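Local atomic coordinates of NIF3-related protein (Bacillus cereus, PDB entry 2GX8), a protein that is of unknown function but belongs to the Duf34/NIF3 family and binds a pair of zinc ions through a conserved dimetal-binding motif. Residues S26-G31 and K379-I384; I35-S40 and E373-K378; E49-G54 and A125-V130; K62-V67 and A86-A91. All blocks are in the same frame, centred on the assembly; numbering follows the deposited sequence.

Contact 1. Residues S26-G31 and K379-I384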
loop_
_atom_site.group_PDB
_atom_site.type_symbol
_atom_site.label_atom_id
_atom_site.label_comp_id
_atom_site.label_asym_id
_atom_site.label_seq_id
_atom_site.Cartn_x
_atom_site.Cartn_y
_atom_site.Cartn_z
ATOM N N SER C 26 31.421 17.866 -43.871
ATOM C CA SER C 26 30.339 17.277 -43.027
ATOM C C SER C 26 30.780 15.992 -42.328
ATOM O O SER C 26 31.475 15.150 -42.911
ATOM C CB SER C 26 29.058 17.034 -43.846
ATOM O OG SER C 26 28.376 18.255 -44.114
ATOM N N LYS C 27 30.361 15.876 -41.071
ATOM C CA LYS C 27 30.634 14.736 -40.200
ATOM C C LYS C 27 29.385 13.836 -40.046
ATOM O O LYS C 27 28.254 14.344 -39.929
ATOM C CB LYS C 27 31.043 15.270 -38.815
ATOM C CG LYS C 27 31.011 14.252 -37.677
ATOM C CD LYS C 27 31.031 14.954 -36.341
ATOM C CE LYS C 27 30.969 13.968 -35.209
ATOM N NZ LYS C 27 31.059 14.698 -33.924
ATOM N N ILE C 28 29.591 12.513 -40.055
ATOM C CA ILE C 28 28.509 11.564 -39.790
ATOM C C ILE C 28 28.521 11.384 -38.274
ATOM O O ILE C 28 29.516 10.925 -37.702
ATOM C CB ILE C 28 28.698 10.199 -40.489
ATOM C CG1 ILE C 28 28.826 10.370 -42.007
ATOM C CG2 ILE C 28 27.534 9.280 -40.175
ATOM C CD1 ILE C 28 29.005 9.060 -42.762
ATOM N N PRO C 29 27.420 11.768 -37.617
ATOM C CA PRO C 29 27.330 11.722 -36.169
ATOM C C PRO C 29 26.937 10.362 -35.657
ATOM O O PRO C 29 26.526 9.505 -36.433
ATOM C CB PRO C 29 26.170 12.667 -35.887
ATOM C CG PRO C 29 25.269 12.439 -37.029
ATOM C CD PRO C 29 26.174 12.270 -38.221
ATOM N N ASN C 30 27.069 10.172 -34.352
ATOM C CA ASN C 30 26.612 8.946 -33.753
ATOM C C ASN C 30 25.225 9.200 -33.160
ATOM O O ASN C 30 24.750 10.334 -33.164
ATOM C CB ASN C 30 27.636 8.372 -32.758
ATOM C CG ASN C 30 27.768 9.185 -31.492
ATOM O OD1 ASN C 30 26.887 9.947 -31.125
ATOM N ND2 ASN C 30 28.864 8.987 -30.791
ATOM N N GLY C 31 24.563 8.163 -32.672
ATOM C CA GLY C 31 23.229 8.327 -32.100
ATOM C C GLY C 31 23.166 9.311 -30.943
ATOM O O GLY C 31 22.217 10.109 -30.863
ATOM N N LYS C 379 26.325 21.223 -39.052
ATOM C CA LYS C 379 27.074 20.600 -40.156
ATOM C C LYS C 379 26.995 19.083 -40.262
ATOM O O LYS C 379 27.761 18.490 -41.028
ATOM C CB LYS C 379 28.573 20.977 -40.092
ATOM C CG LYS C 379 28.977 22.464 -39.888
ATOM C CD LYS C 379 28.703 23.425 -41.065
ATOM C CE LYS C 379 27.289 24.037 -41.047
ATOM N NZ LYS C 379 27.106 25.109 -42.079
ATOM N N LEU C 380 26.085 18.468 -39.507
ATOM C CA LEU C 380 25.934 17.008 -39.459
ATOM C C LEU C 380 25.311 16.409 -40.695
ATOM O O LEU C 380 24.344 16.932 -41.247
ATOM C CB LEU C 380 25.142 16.577 -38.225
ATOM C CG LEU C 380 25.869 16.822 -36.912
ATOM C CD1 LEU C 380 25.037 16.341 -35.749
ATOM C CD2 LEU C 380 27.224 16.122 -36.938
ATOM N N ASN C 381 25.869 15.287 -41.111
ATOM C CA ASN C 381 25.427 14.616 -42.309
ATOM C C ASN C 381 24.376 13.551 -41.975
ATOM O O ASN C 381 24.662 12.349 -42.000
ATOM C CB ASN C 381 26.642 14.018 -43.022
ATOM C CG ASN C 381 26.316 13.486 -44.402
ATOM O OD1 ASN C 381 25.156 13.431 -44.801
ATOM N ND2 ASN C 381 27.350 13.096 -45.144
ATOM N N VAL C 382 23.168 14.021 -41.647
ATOM C CA VAL C 382 22.035 13.152 -41.314
ATOM C C VAL C 382 20.781 13.638 -42.022
ATOM O O VAL C 382 20.500 14.833 -42.054
ATOM C CB VAL C 382 21.646 13.148 -39.802
ATOM C CG1 VAL C 382 20.858 11.889 -39.491
ATOM C CG2 VAL C 382 22.831 13.179 -38.901
ATOM N N HIS C 383 20.019 12.693 -42.554
ATOM C CA HIS C 383 18.758 12.974 -43.204
ATOM C C HIS C 383 17.668 12.509 -42.215
ATOM O O HIS C 383 17.656 11.356 -41.809
ATOM C CB HIS C 383 18.686 12.171 -44.506
ATOM C CG HIS C 383 17.594 12.599 -45.446
ATOM N ND1 HIS C 383 16.287 12.800 -45.044
ATOM C CD2 HIS C 383 17.604 12.790 -46.789
ATOM C CE1 HIS C 383 15.548 13.134 -46.089
ATOM N NE2 HIS C 383 16.321 13.125 -47.162
ATOM N N ILE C 384 16.769 13.394 -41.802
ATOM C CA ILE C 384 15.692 12.995 -40.885
ATOM C C ILE C 384 14.439 12.714 -41.719
ATOM O O ILE C 384 14.181 13.415 -42.701
ATOM C CB ILE C 384 15.392 14.101 -39.816
ATOM C CG1 ILE C 384 16.685 14.672 -39.197
ATOM C CG2 ILE C 384 14.391 13.634 -38.772
ATOM C CD1 ILE C 384 17.581 13.687 -38.501
#
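Lys-379, which meets Ser-26 across this contact, has a positive phi (58°) and is the C-prime residue of a Schellman motif ending helix 362-377, so the N-terminal segment 26-31 packs against the chain just as it leaves a helix. Ser-26 OG donates to Lys-379 O at 3.2 Å, from above the carbonyl plane. Asn-381 N, two residues past Lys-379, gives a nearly straight bond to Lys-27 O, 2.8 Å long with an angle of 166° at the hydrogen. Asn-381 is also the centre of an inverse gamma turn shortly before strand 383-386. Its CB lies 4.0 Å from Ser-26 CB. On the apolar side both methyls of Leu-380 close on Pro-29, CD1 and CD2 each 3.8 Å from Pro-29 CB. The extended chain of Lys-27 runs alongside Leu-380 in the same direction, its CD 4.0 Å from Leu-380 CD2, and carries NZ on to a salt bridge with Glu-33. Pro-29 and Val-382 both touch Ile-34 of helix 31-38. Two hydrogen bonds to main-chain carbonyls thus hold the two loops together at their exposed end, while the Leu-380 methyls extend the join by apolar contact to the buried Pro-29.

Contact 2. Residues I35-S40 and E373-K378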
loop_
_atom_site.group_PDB
_atom_site.type_symbol
_atom_site.label_atom_id
_atom_site.label_comp_id
_atom_site.label_asym_id
_atom_site.label_seq_id
_atom_site.Cartn_x
_atom_site.Cartn_y
_atom_site.Cartn_z
ATOM N N ILE C 35 20.595 12.455 -30.497
ATOM C CA ILE C 35 19.738 12.415 -29.323
ATOM C C ILE C 35 19.997 13.609 -28.420
ATOM O O ILE C 35 19.060 14.226 -27.925
ATOM C CB ILE C 35 19.909 11.059 -28.592
ATOM C CG1 ILE C 35 19.266 9.971 -29.444
ATOM C CG2 ILE C 35 19.327 11.069 -27.201
ATOM C CD1 ILE C 35 17.871 10.319 -29.891
ATOM N N SER C 36 21.265 13.969 -28.257
ATOM C CA SER C 36 21.627 15.107 -27.429
ATOM C C SER C 36 21.073 16.415 -28.011
ATOM O O SER C 36 20.758 17.333 -27.267
ATOM C CB SER C 36 23.136 15.192 -27.253
ATOM O OG SER C 36 23.444 16.044 -26.182
ATOM N N LEU C 37 20.945 16.482 -29.333
ATOM C CA LEU C 37 20.369 17.655 -29.999
ATOM C C LEU C 37 18.848 17.638 -29.984
ATOM O O LEU C 37 18.216 18.685 -30.124
ATOM C CB LEU C 37 20.857 17.775 -31.443
ATOM C CG LEU C 37 22.304 18.245 -31.650
ATOM C CD1 LEU C 37 22.660 18.254 -33.128
ATOM C CD2 LEU C 37 22.511 19.641 -31.057
ATOM N N PHE C 38 18.256 16.452 -29.847
ATOM C CA PHE C 38 16.806 16.317 -29.776
ATOM C C PHE C 38 16.349 16.762 -28.407
ATOM O O PHE C 38 15.327 17.444 -28.266
ATOM C CB PHE C 38 16.360 14.857 -29.998
ATOM C CG PHE C 38 14.892 14.621 -29.722
ATOM C CD1 PHE C 38 14.474 14.019 -28.532
ATOM C CD2 PHE C 38 13.921 15.038 -30.628
ATOM C CE1 PHE C 38 13.111 13.820 -28.255
ATOM C CE2 PHE C 38 12.564 14.841 -30.370
ATOM C CZ PHE C 38 12.154 14.236 -29.178
ATOM N N GLU C 39 17.113 16.358 -27.400
ATOM C CA GLU C 39 16.798 16.666 -26.015
ATOM C C GLU C 39 16.982 18.138 -25.661
ATOM O O GLU C 39 16.505 18.578 -24.621
ATOM C CB GLU C 39 17.568 15.742 -25.067
ATOM C CG GLU C 39 17.053 14.311 -25.135
ATOM C CD GLU C 39 17.868 13.294 -24.360
ATOM O OE1 GLU C 39 17.575 12.086 -24.523
ATOM O OE2 GLU C 39 18.812 13.668 -23.615
ATOM N N SER C 40 17.651 18.894 -26.526
ATOM C CA SER C 40 17.791 20.325 -26.303
ATOM C C SER C 40 16.412 20.973 -26.496
ATOM O O SER C 40 16.074 21.971 -25.848
ATOM C CB SER C 40 18.811 20.934 -27.271
ATOM O OG SER C 40 18.360 20.877 -28.619
ATOM N N GLU C 373 16.589 20.938 -38.847
ATOM C CA GLU C 373 17.080 22.299 -38.658
ATOM C C GLU C 373 18.304 22.334 -37.718
ATOM O O GLU C 373 19.289 23.024 -38.003
ATOM C CB GLU C 373 15.909 23.124 -38.111
ATOM C CG GLU C 373 15.969 24.628 -38.207
ATOM C CD GLU C 373 14.608 25.284 -37.910
ATOM O OE1 GLU C 373 13.548 24.613 -37.999
ATOM O OE2 GLU C 373 14.605 26.492 -37.603
ATOM N N LYS C 374 18.252 21.574 -36.620
ATOM C CA LYS C 374 19.355 21.506 -35.644
ATOM C C LYS C 374 20.584 20.779 -36.182
ATOM O O LYS C 374 21.714 21.179 -35.916
ATOM C CB LYS C 374 18.913 20.801 -34.354
ATOM C CG LYS C 374 17.731 21.439 -33.606
ATOM C CD LYS C 374 18.082 22.707 -32.818
ATOM C CE LYS C 374 18.966 22.376 -31.628
ATOM N NZ LYS C 374 19.125 23.539 -30.724
ATOM N N VAL C 375 20.361 19.697 -36.922
ATOM C CA VAL C 375 21.472 18.917 -37.458
ATOM C C VAL C 375 22.107 19.637 -38.635
ATOM O O VAL C 375 23.263 19.367 -38.976
ATOM C CB VAL C 375 21.092 17.417 -37.804
ATOM C CG1 VAL C 375 20.349 16.783 -36.648
ATOM C CG2 VAL C 375 20.263 17.284 -39.081
ATOM N N ASP C 376 21.361 20.556 -39.251
ATOM C CA ASP C 376 21.902 21.342 -40.365
ATOM C C ASP C 376 22.715 22.510 -39.824
ATOM O O ASP C 376 23.741 22.884 -40.404
ATOM C CB ASP C 376 20.806 21.809 -41.330
ATOM C CG ASP C 376 20.111 20.644 -42.025
ATOM O OD1 ASP C 376 20.561 19.490 -41.844
ATOM O OD2 ASP C 376 19.100 20.870 -42.731
ATOM N N ALA C 377 22.262 23.055 -38.694
ATOM C CA ALA C 377 22.963 24.144 -38.019
ATOM C C ALA C 377 24.331 23.668 -37.499
ATOM O O ALA C 377 25.256 24.468 -37.324
ATOM C CB ALA C 377 22.108 24.713 -36.872
ATOM N N LYS C 378 24.461 22.360 -37.280
ATOM C CA LYS C 378 25.714 21.798 -36.773
ATOM C C LYS C 378 26.501 20.935 -37.762
ATOM O O LYS C 378 27.241 20.043 -37.357
ATOM C CB LYS C 378 25.504 21.122 -35.413
ATOM C CG LYS C 378 25.244 22.157 -34.338
ATOM C CD LYS C 378 25.099 21.601 -32.945
ATOM C CE LYS C 378 24.942 22.773 -31.982
ATOM N NZ LYS C 378 24.775 22.353 -30.573
#
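Ser-40 OG lies between two groups: it donates to Leu-37 O at 2.7 Å, back within its own segment, and faces the end of Lys-374, whose CE is 3.4 Å away. The serine hydroxyl stands between its own backbone N and carbonyl carbon (chi1 66°), which turns it back onto the Leu-37 carbonyl, three residues earlier; it meets that carbonyl from above the plane. Lys-374 reaches this spot by folding at chi2 and chi3, with CE also 4.1 Å from Leu-37 O, and its side chain touches Met-41 as well. The contact is a surface packing of two helix C-terminal ends, those of 31-38 and 362-377, and Leu-37 is the side chain that fills it. This leucine points at the partner helix. Lys-378 packs on its methyls, whereas Lys-374, one turn earlier, lies by the Leu-37 carbonyl and Ser-40. The long, extended Lys-378 passes obliquely over the isobutyl group, and its CD (3.8 Å) and terminal NZ (3.6 Å) both lie against Leu-37 CD2. On the buried side Leu-37 CD1 comes within 4.5 Å of Val-375 CG1, a loose apolar contact, and Leu-37 also packs on Leu-380 in the loop following the helix.

Contact 3. Residues E49-G54 and A125-V130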
loop_
_atom_site.group_PDB
_atom_site.type_symbol
_atom_site.label_atom_id
_atom_site.label_comp_id
_atom_site.label_asym_id
_atom_site.label_seq_id
_atom_site.Cartn_x
_atom_site.Cartn_y
_atom_site.Cartn_z
ATOM N N GLU C 49 5.473 12.246 -14.284
ATOM C CA GLU C 49 5.623 11.194 -13.273
ATOM C C GLU C 49 5.264 9.803 -13.836
ATOM O O GLU C 49 4.167 9.597 -14.375
ATOM C CB GLU C 49 4.768 11.559 -12.032
ATOM C CG GLU C 49 4.568 10.447 -10.989
ATOM C CD GLU C 49 5.856 10.003 -10.317
ATOM O OE1 GLU C 49 6.709 10.870 -10.018
ATOM O OE2 GLU C 49 5.997 8.784 -10.069
ATOM N N GLY C 50 6.214 8.874 -13.761
ATOM C CA GLY C 50 5.978 7.515 -14.243
ATOM C C GLY C 50 5.985 7.273 -15.751
ATOM O O GLY C 50 5.658 6.158 -16.199
ATOM N N ASP C 51 6.353 8.297 -16.534
ATOM C CA ASP C 51 6.442 8.166 -18.001
ATOM C C ASP C 51 7.691 7.330 -18.320
ATOM O O ASP C 51 8.647 7.276 -17.519
ATOM C CB ASP C 51 6.458 9.548 -18.712
ATOM C CG ASP C 51 6.116 9.475 -20.230
ATOM O OD1 ASP C 51 6.533 10.388 -20.976
ATOM O OD2 ASP C 51 5.443 8.523 -20.684
ATOM N N LYS C 52 7.661 6.676 -19.483
ATOM C CA LYS C 52 8.717 5.789 -19.943
ATOM C C LYS C 52 9.370 6.361 -21.209
ATOM O O LYS C 52 8.867 6.164 -22.309
ATOM C CB LYS C 52 8.098 4.413 -20.251
ATOM C CG LYS C 52 7.168 3.823 -19.164
ATOM C CD LYS C 52 7.883 3.073 -18.028
ATOM C CE LYS C 52 8.697 3.948 -17.041
ATOM N NZ LYS C 52 9.534 3.135 -16.079
ATOM N N ILE C 53 10.486 7.073 -21.064
ATOM C CA ILE C 53 11.165 7.674 -22.225
ATOM C C ILE C 53 12.687 7.397 -22.303
ATOM O O ILE C 53 13.265 6.817 -21.389
ATOM C CB ILE C 53 10.889 9.189 -22.307
ATOM C CG1 ILE C 53 11.664 9.954 -21.232
ATOM C CG2 ILE C 53 9.371 9.480 -22.234
ATOM C CD1 ILE C 53 11.548 11.418 -21.405
ATOM N N GLY C 54 13.315 7.804 -23.407
ATOM C CA GLY C 54 14.742 7.563 -23.628
ATOM C C GLY C 54 15.054 6.365 -24.537
ATOM O O GLY C 54 14.199 5.887 -25.262
ATOM N N ALA C 125 12.288 6.658 -27.090
ATOM C CA ALA C 125 10.942 7.185 -26.835
ATOM C C ALA C 125 10.948 8.625 -26.348
ATOM O O ALA C 125 11.704 8.987 -25.450
ATOM C CB ALA C 125 10.202 6.321 -25.865
ATOM N N ALA C 126 10.098 9.442 -26.952
ATOM C CA ALA C 126 9.931 10.826 -26.539
ATOM C C ALA C 126 8.449 11.027 -26.302
ATOM O O ALA C 126 7.740 11.512 -27.187
ATOM C CB ALA C 126 10.377 11.707 -27.626
ATOM N N HIS C 127 7.969 10.651 -25.122
ATOM C CA HIS C 127 6.539 10.701 -24.873
ATOM C C HIS C 127 6.013 12.011 -24.297
ATOM O O HIS C 127 5.871 12.972 -25.042
ATOM C CB HIS C 127 6.053 9.429 -24.146
ATOM C CG HIS C 127 4.559 9.265 -24.122
ATOM N ND1 HIS C 127 3.891 8.647 -23.081
ATOM C CD2 HIS C 127 3.601 9.680 -24.987
ATOM C CE1 HIS C 127 2.589 8.675 -23.312
ATOM N NE2 HIS C 127 2.385 9.304 -24.457
ATOM N N THR C 128 5.736 12.085 -22.997
ATOM C CA THR C 128 5.146 13.317 -22.461
ATOM C C THR C 128 6.009 14.555 -22.602
ATOM O O THR C 128 5.490 15.667 -22.596
ATOM C CB THR C 128 4.632 13.194 -21.024
ATOM O OG1 THR C 128 5.650 12.592 -20.224
ATOM C CG2 THR C 128 3.338 12.356 -20.978
ATOM N N ASN C 129 7.313 14.382 -22.718
ATOM C CA ASN C 129 8.165 15.553 -22.946
ATOM C C ASN C 129 7.851 16.296 -24.282
ATOM O O ASN C 129 8.096 17.488 -24.393
ATOM C CB ASN C 129 9.671 15.222 -22.778
ATOM C CG ASN C 129 10.151 14.056 -23.675
ATOM O OD1 ASN C 129 11.214 14.142 -24.289
ATOM N ND2 ASN C 129 9.375 12.976 -23.745
ATOM N N VAL C 130 7.296 15.591 -25.270
ATOM C CA VAL C 130 6.919 16.180 -26.568
ATOM C C VAL C 130 5.482 16.778 -26.487
ATOM O O VAL C 130 5.100 17.646 -27.271
ATOM C CB VAL C 130 7.112 15.153 -27.738
ATOM C CG1 VAL C 130 6.627 15.694 -29.077
ATOM C CG2 VAL C 130 8.577 14.764 -27.853
#
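With CG of Asp-51 swung opposite its backbone N (chi1 -162°) and the His-127 ring likewise (chi1 -167°), carboxylate and imidazole meet across the contact, their planes 54° apart. His-127 ND1 donates to Asp-51 OD2 at 2.9 Å, on the syn side and slightly out of the carboxylate plane. The other oxygen, Asp-51 OD1, takes the backbone N of Thr-128 at 2.8 Å, also syn. These two bonds, one on each oxygen, fix the carboxylate's rotation and tie loop 49-54 to the chain at His-127 and Thr-128, by helix 128-132. The Thr-128 hydroxyl OG1 also donates to Asp-51 OD1, at a suspiciously short 2.5 Å, and accepts from Met-48 N. At the other end of the contact Gly-54 and Ala-125 form an antiparallel hydrogen-bonded pair, with Gly-54 N to Ala-125 O 2.9 Å and Ala-125 N to Gly-54 O 2.8 Å. Strand 54-56 thereby edges the five-stranded sheet beside 122-125. The metal centre is close: the His-127 side chain is about 4 Å from a bound zinc. His-127 is not itself among the zinc ligands, but its ring meets that of the ligand His-92 edge-to-face; the Asp-51 bond probably helps to set its orientation. Ile-53 packs between carboxylate and strand pair; its CG2 lies 3.8 Å from His-127 CB, and its CB 3.3 Å from Ala-125 O.

Contact 4. Residues K62-V67 and A86-A91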
loop_
_atom_site.group_PDB
_atom_site.type_symbol
_atom_site.label_atom_id
_atom_site.label_comp_id
_atom_site.label_asym_id
_atom_site.label_seq_id
_atom_site.Cartn_x
_atom_site.Cartn_y
_atom_site.Cartn_z
ATOM N N LYS C 62 27.047 4.636 -32.482
ATOM C CA LYS C 62 27.284 4.050 -33.796
ATOM C C LYS C 62 26.942 5.118 -34.844
ATOM O O LYS C 62 26.120 5.967 -34.570
ATOM C CB LYS C 62 26.382 2.804 -33.942
ATOM C CG LYS C 62 24.848 3.102 -33.889
ATOM C CD LYS C 62 23.986 1.858 -33.613
ATOM C CE LYS C 62 22.494 2.042 -34.049
ATOM N NZ LYS C 62 21.876 3.363 -33.685
ATOM N N PRO C 63 27.597 5.119 -36.026
ATOM C CA PRO C 63 27.285 6.116 -37.079
ATOM C C PRO C 63 25.825 6.086 -37.547
ATOM O O PRO C 63 25.315 5.016 -37.883
ATOM C CB PRO C 63 28.214 5.711 -38.233
ATOM C CG PRO C 63 29.345 5.033 -37.557
ATOM C CD PRO C 63 28.720 4.249 -36.427
ATOM N N VAL C 64 25.170 7.251 -37.573
ATOM C CA VAL C 64 23.748 7.360 -37.958
ATOM C C VAL C 64 23.565 8.284 -39.177
ATOM O O VAL C 64 23.659 9.504 -39.045
ATOM C CB VAL C 64 22.886 7.881 -36.774
ATOM C CG1 VAL C 64 21.401 7.967 -37.163
ATOM C CG2 VAL C 64 23.055 7.009 -35.541
ATOM N N ARG C 65 23.313 7.705 -40.354
ATOM C CA ARG C 65 23.142 8.477 -41.589
ATOM C C ARG C 65 21.702 8.922 -41.808
ATOM O O ARG C 65 21.458 9.869 -42.543
ATOM C CB ARG C 65 23.542 7.653 -42.817
ATOM C CG ARG C 65 24.936 7.035 -42.827
ATOM C CD ARG C 65 25.040 6.080 -44.030
ATOM N NE ARG C 65 26.220 5.204 -44.048
ATOM C CZ ARG C 65 27.409 5.551 -44.540
ATOM N NH1 ARG C 65 27.600 6.773 -45.028
ATOM N NH2 ARG C 65 28.421 4.681 -44.532
ATOM N N HIS C 66 20.752 8.206 -41.216
ATOM C CA HIS C 66 19.322 8.468 -41.392
ATOM C C HIS C 66 18.564 8.159 -40.130
ATOM O O HIS C 66 18.850 7.167 -39.474
ATOM C CB HIS C 66 18.715 7.565 -42.460
ATOM C CG HIS C 66 19.194 7.831 -43.849
ATOM N ND1 HIS C 66 20.366 7.300 -44.349
ATOM C CD2 HIS C 66 18.631 8.526 -44.865
ATOM C CE1 HIS C 66 20.521 7.688 -45.600
ATOM N NE2 HIS C 66 19.480 8.430 -45.937
ATOM N N VAL C 67 17.580 8.997 -39.815
ATOM C CA VAL C 67 16.725 8.834 -38.617
ATOM C C VAL C 67 15.246 8.903 -39.025
ATOM O O VAL C 67 14.901 9.649 -39.947
ATOM C CB VAL C 67 17.010 9.956 -37.578
ATOM C CG1 VAL C 67 16.393 9.664 -36.246
ATOM C CG2 VAL C 67 18.550 10.142 -37.400
ATOM N N ALA C 86 17.630 3.766 -41.916
ATOM C CA ALA C 86 17.547 4.449 -40.639
ATOM C C ALA C 86 17.860 3.477 -39.518
ATOM O O ALA C 86 17.191 2.449 -39.353
ATOM C CB ALA C 86 16.157 5.057 -40.445
ATOM N N ASN C 87 18.861 3.790 -38.718
ATOM C CA ASN C 87 19.152 2.890 -37.614
ATOM C C ASN C 87 18.777 3.474 -36.258
ATOM O O ASN C 87 19.298 3.034 -35.225
ATOM C CB ASN C 87 20.614 2.400 -37.661
ATOM C CG ASN C 87 21.612 3.527 -37.620
ATOM O OD1 ASN C 87 21.260 4.684 -37.802
ATOM N ND2 ASN C 87 22.878 3.190 -37.386
ATOM N N VAL C 88 17.899 4.483 -36.284
ATOM C CA VAL C 88 17.356 5.121 -35.085
ATOM C C VAL C 88 15.970 5.626 -35.400
ATOM O O VAL C 88 15.786 6.417 -36.349
ATOM C CB VAL C 88 18.134 6.366 -34.580
ATOM C CG1 VAL C 88 17.395 6.991 -33.391
ATOM C CG2 VAL C 88 19.596 6.041 -34.171
ATOM N N ILE C 89 15.001 5.187 -34.595
ATOM C CA ILE C 89 13.645 5.676 -34.714
ATOM C C ILE C 89 13.276 6.497 -33.461
ATOM O O ILE C 89 13.407 6.010 -32.315
ATOM C CB ILE C 89 12.618 4.521 -34.867
ATOM C CG1 ILE C 89 12.952 3.647 -36.093
ATOM C CG2 ILE C 89 11.255 5.081 -34.956
ATOM C CD1 ILE C 89 12.015 2.404 -36.304
ATOM N N ILE C 90 12.859 7.744 -33.664
ATOM C CA ILE C 90 12.403 8.548 -32.550
ATOM C C ILE C 90 10.905 8.471 -32.586
ATOM O O ILE C 90 10.261 8.971 -33.513
ATOM C CB ILE C 90 12.861 10.001 -32.630
ATOM C CG1 ILE C 90 14.352 10.076 -32.437
ATOM C CG2 ILE C 90 12.212 10.839 -31.513
ATOM C CD1 ILE C 90 14.881 11.455 -32.601
ATOM N N ALA C 91 10.343 7.838 -31.562
ATOM C CA ALA C 91 8.905 7.619 -31.483
ATOM C C ALA C 91 8.288 8.334 -30.318
ATOM O O ALA C 91 8.914 8.431 -29.263
ATOM C CB ALA C 91 8.633 6.145 -31.343
#
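Polar contacts gather on Asn-87, which meets segment 62-67 with both its main chain and its amide. Lys-62 comes from the opposite direction, and a bend at its last torsion (chi4 -44°) brings NZ to Asn-87 O at 3.0 Å, above the carbonyl plane; the same NZ also donates to Ala-59 O. The Asn-87 amide donates through ND2 to Pro-63 O, 3.1 Å away and close to the amide plane, with an angle of 160° at the hydrogen. Its OD1, by contrast, is buried with no polar partner in the model and lies 3.3 Å from Val-64 CG1. Asn-87 N adds a weak bond to His-66 O. These residues lie at the N-terminal side of strands 66-70 and 88-91, the two parallel neighbours of a beta-alpha-beta unit connected by helix 75-84. A CA-H...O contact from Ala-86 CA to His-66 O, 3.2 Å, adds to the backbone approach. Apolar contacts centre on Val-88. Its CG2 meets Val-64 CG2 at 3.8 Å, the two side chains crossing at about a right angle. Val-67 and Val-88 lie side by side and point the same way, CG1 to CG1 4.0 Å, and Val-67 CG1 also approaches Ile-90 CD1 at 4.3 Å.

Overall arrangement
Contacts 1, 3 and 4 each reach the five-stranded mixed sheet, ordered 54-56, 122-125, 88-91, 66-70, 383-386: contact 3 at one edge, contact 4 in the middle and contact 1 at the other edge. Contacts 1 and 4 lie about 10 Å apart between centres and contacts 1 and 3 about 25 Å. Contact 2 joins helices 31-38 and 362-377, about 10 Å from contact 1; Phe-38 packs on Ala-126 of contact 3 and Ile-90 of contact 4. Along the chain, contact 1 encloses 2, 2 encloses 3 and 3 encloses 4. Segments near both chain ends thus meet on one sheet, whose strands 88-91 (contact 4) and 122-125 (contact 3) lead to zinc ligands His-92, His-93 and Asp-131.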